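Local coordinates for hypoxanthine phosphoribosyltransferase (Bacillus anthracis, PDB 4QYI), which probably catalyses the salvage of hypoxanthine and guanine, joining the base to the ribose 5-phosphate of PRPP to give IMP or GMP with release of pyrophosphate, at residues I67-K81 with G107-M119. Numbering follows the deposited sequence.
Sequences ISASSYGNQTETTGK and GLTLHFLKDHFFM. With PO4 (phosphate ion), chain H.
L108, in the first turn of helix 108-118, packs against G80 and the last turn of helix 74-79. L108 CB sits 3.5 Å from G80 CA. CG lies anti to the carbonyl carbon (chi1 -67°), and from there the two methyls run along the backbone carbonyls that end the short helix: L108 CD1 is 3.2 Å from E77 O and also near T78 O, while L108 CD2 meets T78 O more loosely. Because G80 has no side chain, the two backbones close to 4.0 Å between G80 CA and T109 CA, and G80 CA directs a C-H toward L108 O.

One turn further on, F112 stands beside K81. K81 CA lies over one face of the F112 ring, 4.0 Å from its centroid and offset toward the rim, a CH-pi contact; K81 CG runs alongside F112 CE2, and G80 O approaches F112 CB to 3.4 Å. Toward the C-terminal end of helix 108-118, I67 of strand 62-71, its CG1 anti to the backbone N (chi1 -171°), extends CD1 to F117 CZ at 3.6 Å, and L113 CD2 packs against both I67 CD1 and A69 CB. This seats the helix against the strand.

No hydrogen bond crosses between the segments. T76 OG1 donates to K81 O nearly straight along the carbonyl, 2.6 Å away, and accepts from Y72 N, tying both ends of the 72-81 excursion together. G107 N, T109 N and, weakly, L110 N, with D105 N from the preceding loop, hold a phosphate ion, probably from the crystallisation liquor, where the 5'-phosphate of PRPP or nucleotide would probably sit. The contact thus joins an apolar cluster at the strand to carbon packed on backbone carbonyls at the loop, beside an anion that the helix dipole probably favours.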
loop_
_atom_site.group_PDB
_atom_site.type_symbol
_atom_site.label_atom_id
_atom_site.label_comp_id
_atom_site.label_asym_id
_atom_site.label_seq_id
_atom_site.Cartn_x
_atom_site.Cartn_y
_atom_site.Cartn_z
ATOM N N ILE A 67 1.312 -1.171 -9.612
ATOM C CA ILE A 67 1.314 -2.137 -10.684
ATOM C C ILE A 67 1.354 -3.513 -10.046
ATOM O O ILE A 67 1.961 -3.704 -8.989
ATOM C CB ILE A 67 2.479 -1.924 -11.678
ATOM C CG1 ILE A 67 2.314 -2.827 -12.896
ATOM C CG2 ILE A 67 3.823 -2.195 -11.025
ATOM C CD1 ILE A 67 3.194 -2.453 -14.077
ATOM N N SER A 68 0.674 -4.462 -10.677
ATOM C CA SER A 68 0.644 -5.826 -10.213
ATOM C C SER A 68 0.990 -6.749 -11.384
ATOM O O SER A 68 0.421 -6.627 -12.469
ATOM C CB SER A 68 -0.692 -6.173 -9.588
ATOM O OG SER A 68 -0.681 -7.527 -9.228
ATOM N N ALA A 69 1.938 -7.654 -11.159
ATOM C CA ALA A 69 2.377 -8.589 -12.188
ATOM C C ALA A 69 2.487 -9.963 -11.588
ATOM O O ALA A 69 2.881 -10.090 -10.434
ATOM C CB ALA A 69 3.728 -8.161 -12.715
ATOM N N SER A 70 2.118 -10.996 -12.333
ATOM C CA SER A 70 2.263 -12.350 -11.802
ATOM C C SER A 70 3.104 -13.219 -12.721
ATOM O O SER A 70 3.260 -12.962 -13.929
ATOM C CB SER A 70 0.902 -13.008 -11.539
ATOM O OG SER A 70 0.168 -13.176 -12.728
ATOM N N SER A 71 3.617 -14.290 -12.149
ATOM C CA SER A 71 4.452 -15.207 -12.889
ATOM C C SER A 71 3.701 -16.144 -13.805
ATOM O O SER A 71 2.550 -16.507 -13.550
ATOM C CB SER A 71 5.252 -16.061 -11.905
ATOM O OG SER A 71 5.887 -17.098 -12.607
ATOM N N TYR A 72 4.369 -16.524 -14.889
ATOM C CA TYR A 72 3.834 -17.492 -15.831
ATOM C C TYR A 72 4.392 -18.882 -15.495
ATOM O O TYR A 72 4.043 -19.847 -16.149
ATOM C CB TYR A 72 4.201 -17.150 -17.280
ATOM C CG TYR A 72 3.405 -16.051 -17.949
ATOM C CD1 TYR A 72 2.131 -16.301 -18.440
ATOM C CD2 TYR A 72 3.945 -14.779 -18.145
ATOM C CE1 TYR A 72 1.407 -15.308 -19.079
ATOM C CE2 TYR A 72 3.234 -13.791 -18.792
ATOM C CZ TYR A 72 1.971 -14.051 -19.254
ATOM O OH TYR A 72 1.268 -13.041 -19.886
ATOM N N GLY A 73 5.260 -18.986 -14.491
ATOM C CA GLY A 73 5.847 -20.283 -14.104
ATOM C C GLY A 73 7.352 -20.286 -14.327
ATOM O O GLY A 73 8.027 -19.306 -14.008
ATOM N N ASN A 74 7.889 -21.373 -14.879
ATOM C CA ASN A 74 9.339 -21.458 -15.155
ATOM C C ASN A 74 9.838 -20.323 -16.040
ATOM O O ASN A 74 10.932 -19.792 -15.845
ATOM C CB ASN A 74 9.698 -22.794 -15.799
ATOM C CG ASN A 74 9.625 -23.943 -14.822
ATOM O OD1 ASN A 74 9.514 -23.738 -13.614
ATOM N ND2 ASN A 74 9.709 -25.160 -15.335
ATOM N N GLN A 75 9.013 -19.968 -17.018
ATOM C CA GLN A 75 9.298 -18.879 -17.955
ATOM C C GLN A 75 9.687 -17.599 -17.206
ATOM O O GLN A 75 10.633 -16.906 -17.591
ATOM C CB GLN A 75 8.076 -18.665 -18.849
ATOM C CG GLN A 75 7.792 -19.913 -19.689
ATOM C CD GLN A 75 6.485 -19.918 -20.449
ATOM O OE1 GLN A 75 6.231 -20.809 -21.279
ATOM N NE2 GLN A 75 5.636 -18.954 -20.155
ATOM N N THR A 76 8.961 -17.296 -16.133
ATOM C CA THR A 76 9.242 -16.118 -15.322
ATOM C C THR A 76 10.610 -16.243 -14.641
ATOM O O THR A 76 11.419 -15.319 -14.679
ATOM C CB THR A 76 8.135 -15.912 -14.273
ATOM O OG1 THR A 76 6.892 -15.661 -14.940
ATOM C CG2 THR A 76 8.459 -14.750 -13.331
ATOM N N GLU A 77 10.864 -17.391 -14.026
ATOM C CA GLU A 77 12.130 -17.645 -13.345
ATOM C C GLU A 77 13.357 -17.548 -14.257
ATOM O O GLU A 77 14.430 -17.214 -13.797
ATOM C CB GLU A 77 12.098 -19.033 -12.716
ATOM C CG GLU A 77 11.107 -19.169 -11.575
ATOM C CD GLU A 77 10.905 -20.613 -11.187
ATOM O OE1 GLU A 77 9.775 -21.011 -10.830
ATOM O OE2 GLU A 77 11.883 -21.362 -11.303
ATOM N N THR A 78 13.202 -17.809 -15.549
ATOM C CA THR A 78 14.338 -17.777 -16.476
ATOM C C THR A 78 14.359 -16.567 -17.417
ATOM O O THR A 78 15.426 -16.150 -17.868
ATOM C CB THR A 78 14.405 -19.065 -17.334
ATOM O OG1 THR A 78 13.254 -19.146 -18.179
ATOM C CG2 THR A 78 14.467 -20.302 -16.456
ATOM N N THR A 79 13.198 -15.994 -17.719
ATOM C CA THR A 79 13.161 -14.854 -18.639
ATOM C C THR A 79 12.550 -13.569 -18.071
ATOM O O THR A 79 12.614 -12.533 -18.726
ATOM C CB THR A 79 12.355 -15.197 -19.903
ATOM O OG1 THR A 79 10.955 -15.191 -19.583
ATOM C CG2 THR A 79 12.789 -16.557 -20.500
ATOM N N GLY A 80 11.896 -13.640 -16.912
ATOM C CA GLY A 80 11.262 -12.461 -16.296
ATOM C C GLY A 80 9.909 -12.085 -16.853
ATOM O O GLY A 80 9.250 -11.129 -16.373
ATOM N N LYS A 81 9.488 -12.843 -17.859
ATOM C CA LYS A 81 8.222 -12.607 -18.483
ATOM C C LYS A 81 7.165 -12.759 -17.413
ATOM O O LYS A 81 7.060 -13.814 -16.783
ATOM C CB LYS A 81 7.986 -13.639 -19.603
ATOM C CG LYS A 81 6.758 -13.391 -20.450
ATOM C CD LYS A 81 6.183 -14.638 -21.139
ATOM C CE LYS A 81 7.120 -15.558 -21.911
ATOM N NZ LYS A 81 6.420 -16.825 -22.301
ATOM N N GLY A 107 16.466 -9.880 -11.100
ATOM C CA GLY A 107 16.229 -8.656 -11.861
ATOM C C GLY A 107 15.486 -8.872 -13.164
ATOM O O GLY A 107 15.156 -7.908 -13.873
ATOM N N LEU A 108 15.188 -10.136 -13.457
ATOM C CA LEU A 108 14.512 -10.505 -14.696
ATOM C C LEU A 108 13.153 -9.842 -14.828
ATOM O O LEU A 108 12.820 -9.290 -15.865
ATOM C CB LEU A 108 14.375 -12.036 -14.771
ATOM C CG LEU A 108 15.697 -12.806 -14.912
ATOM C CD1 LEU A 108 15.534 -14.300 -14.688
ATOM C CD2 LEU A 108 16.321 -12.552 -16.275
ATOM N N THR A 109 12.368 -9.895 -13.765
ATOM C CA THR A 109 11.027 -9.320 -13.772
ATOM C C THR A 109 10.991 -7.804 -13.838
ATOM O O THR A 109 10.143 -7.203 -14.488
ATOM C CB THR A 109 10.239 -9.808 -12.549
ATOM O OG1 THR A 109 10.009 -11.214 -12.698
ATOM C CG2 THR A 109 8.905 -9.103 -12.438
ATOM N N LEU A 110 11.923 -7.176 -13.168
ATOM C CA LEU A 110 11.954 -5.740 -13.174
ATOM C C LEU A 110 12.474 -5.219 -14.522
ATOM O O LEU A 110 12.080 -4.142 -14.972
ATOM C CB LEU A 110 12.810 -5.304 -12.021
ATOM C CG LEU A 110 12.614 -3.894 -11.521
ATOM C CD1 LEU A 110 11.154 -3.620 -11.144
ATOM C CD2 LEU A 110 13.505 -3.757 -10.307
ATOM N N HIS A 111 13.329 -6.004 -15.178
ATOM C CA HIS A 111 13.834 -5.641 -16.506
ATOM C C HIS A 111 12.650 -5.641 -17.470
ATOM O O HIS A 111 12.515 -4.757 -18.312
ATOM C CB HIS A 111 14.897 -6.644 -16.964
ATOM C CG HIS A 111 15.515 -6.320 -18.290
ATOM N ND1 HIS A 111 16.562 -5.433 -18.431
ATOM C CD2 HIS A 111 15.252 -6.790 -19.533
ATOM C CE1 HIS A 111 16.909 -5.362 -19.705
ATOM N NE2 HIS A 111 16.133 -6.180 -20.394
ATOM N N PHE A 112 11.774 -6.628 -17.320
ATOM C CA PHE A 112 10.597 -6.738 -18.154
ATOM C C PHE A 112 9.673 -5.544 -17.857
ATOM O O PHE A 112 9.136 -4.906 -18.763
ATOM C CB PHE A 112 9.924 -8.090 -17.860
ATOM C CG PHE A 112 8.828 -8.449 -18.787
ATOM C CD1 PHE A 112 7.521 -8.067 -18.521
ATOM C CD2 PHE A 112 9.096 -9.219 -19.903
ATOM C CE1 PHE A 112 6.502 -8.426 -19.375
ATOM C CE2 PHE A 112 8.080 -9.588 -20.758
ATOM C CZ PHE A 112 6.781 -9.194 -20.496
ATOM N N LEU A 113 9.490 -5.217 -16.585
ATOM C CA LEU A 113 8.632 -4.075 -16.233
ATOM C C LEU A 113 9.232 -2.754 -16.729
ATOM O O LEU A 113 8.514 -1.837 -17.116
ATOM C CB LEU A 113 8.353 -4.015 -14.739
ATOM C CG LEU A 113 7.572 -5.212 -14.191
ATOM C CD1 LEU A 113 7.305 -5.017 -12.707
ATOM C CD2 LEU A 113 6.251 -5.406 -14.920
ATOM N N LYS A 114 10.550 -2.694 -16.764
ATOM C CA LYS A 114 11.242 -1.527 -17.291
ATOM C C LYS A 114 10.848 -1.276 -18.751
ATOM O O LYS A 114 10.476 -0.165 -19.120
ATOM C CB LYS A 114 12.748 -1.749 -17.197
ATOM C CG LYS A 114 13.581 -0.598 -17.720
ATOM C CD LYS A 114 15.062 -0.883 -17.507
ATOM C CE LYS A 114 15.928 0.233 -18.056
ATOM N NZ LYS A 114 17.375 -0.022 -17.837
ATOM N N ASP A 115 10.931 -2.315 -19.586
ATOM C CA ASP A 115 10.536 -2.192 -20.992
ATOM C C ASP A 115 9.077 -1.750 -21.128
ATOM O O ASP A 115 8.733 -0.979 -22.022
ATOM C CB ASP A 115 10.738 -3.510 -21.722
ATOM C CG ASP A 115 12.194 -3.848 -21.932
ATOM O OD1 ASP A 115 13.061 -2.964 -21.773
ATOM O OD2 ASP A 115 12.474 -4.997 -22.319
ATOM N N HIS A 116 8.206 -2.246 -20.252
ATOM C CA HIS A 116 6.803 -1.851 -20.304
ATOM C C HIS A 116 6.652 -0.340 -20.053
ATOM O O HIS A 116 5.970 0.363 -20.797
ATOM C CB HIS A 116 5.959 -2.639 -19.293
ATOM C CG HIS A 116 4.533 -2.187 -19.220
ATOM N ND1 HIS A 116 3.639 -2.381 -20.247
ATOM C CD2 HIS A 116 3.845 -1.562 -18.242
ATOM C CE1 HIS A 116 2.465 -1.884 -19.910
ATOM N NE2 HIS A 116 2.564 -1.379 -18.697
ATOM N N PHE A 117 7.292 0.142 -19.004
ATOM C CA PHE A 117 7.185 1.563 -18.684
ATOM C C PHE A 117 7.815 2.440 -19.767
ATOM O O PHE A 117 7.271 3.501 -20.090
ATOM C CB PHE A 117 7.779 1.888 -17.336
ATOM C CG PHE A 117 7.058 1.257 -16.184
ATOM C CD1 PHE A 117 5.717 1.531 -15.964
ATOM C CD2 PHE A 117 7.734 0.439 -15.297
ATOM C CE1 PHE A 117 5.049 0.970 -14.889
ATOM C CE2 PHE A 117 7.076 -0.130 -14.220
ATOM C CZ PHE A 117 5.735 0.138 -14.014
ATOM N N PHE A 118 8.915 1.983 -20.362
ATOM C CA PHE A 118 9.517 2.773 -21.443
ATOM C C PHE A 118 8.576 2.995 -22.612
ATOM O O PHE A 118 8.685 4.004 -23.304
ATOM C CB PHE A 118 10.904 2.285 -21.887
ATOM C CG PHE A 118 12.029 2.859 -21.055
ATOM C CD1 PHE A 118 12.242 4.243 -21.033
ATOM C CD2 PHE A 118 12.894 2.045 -20.333
ATOM C CE1 PHE A 118 13.268 4.798 -20.294
ATOM C CE2 PHE A 118 13.932 2.601 -19.592
ATOM C CZ PHE A 118 14.120 3.977 -19.570
ATOM N N MET A 119 7.626 2.078 -22.808
ATOM C CA MET A 119 6.657 2.225 -23.882
ATOM C C MET A 119 5.795 3.459 -23.645
ATOM O O MET A 119 5.268 4.031 -24.584
ATOM C CB MET A 119 5.790 0.957 -24.020
ATOM C CG MET A 119 6.547 -0.231 -24.613
ATOM S SD MET A 119 5.630 -1.801 -24.588
ATOM C CE MET A 119 4.064 -1.329 -25.322
HETATM P P PO4 H . 13.063 -9.319 -9.743
HETATM O O1 PO4 H . 11.844 -9.408 -8.875
HETATM O O2 PO4 H . 14.285 -9.512 -8.887
HETATM O O3 PO4 H . 13.131 -10.392 -10.807
HETATM O O4 PO4 H . 13.055 -7.997 -10.437
#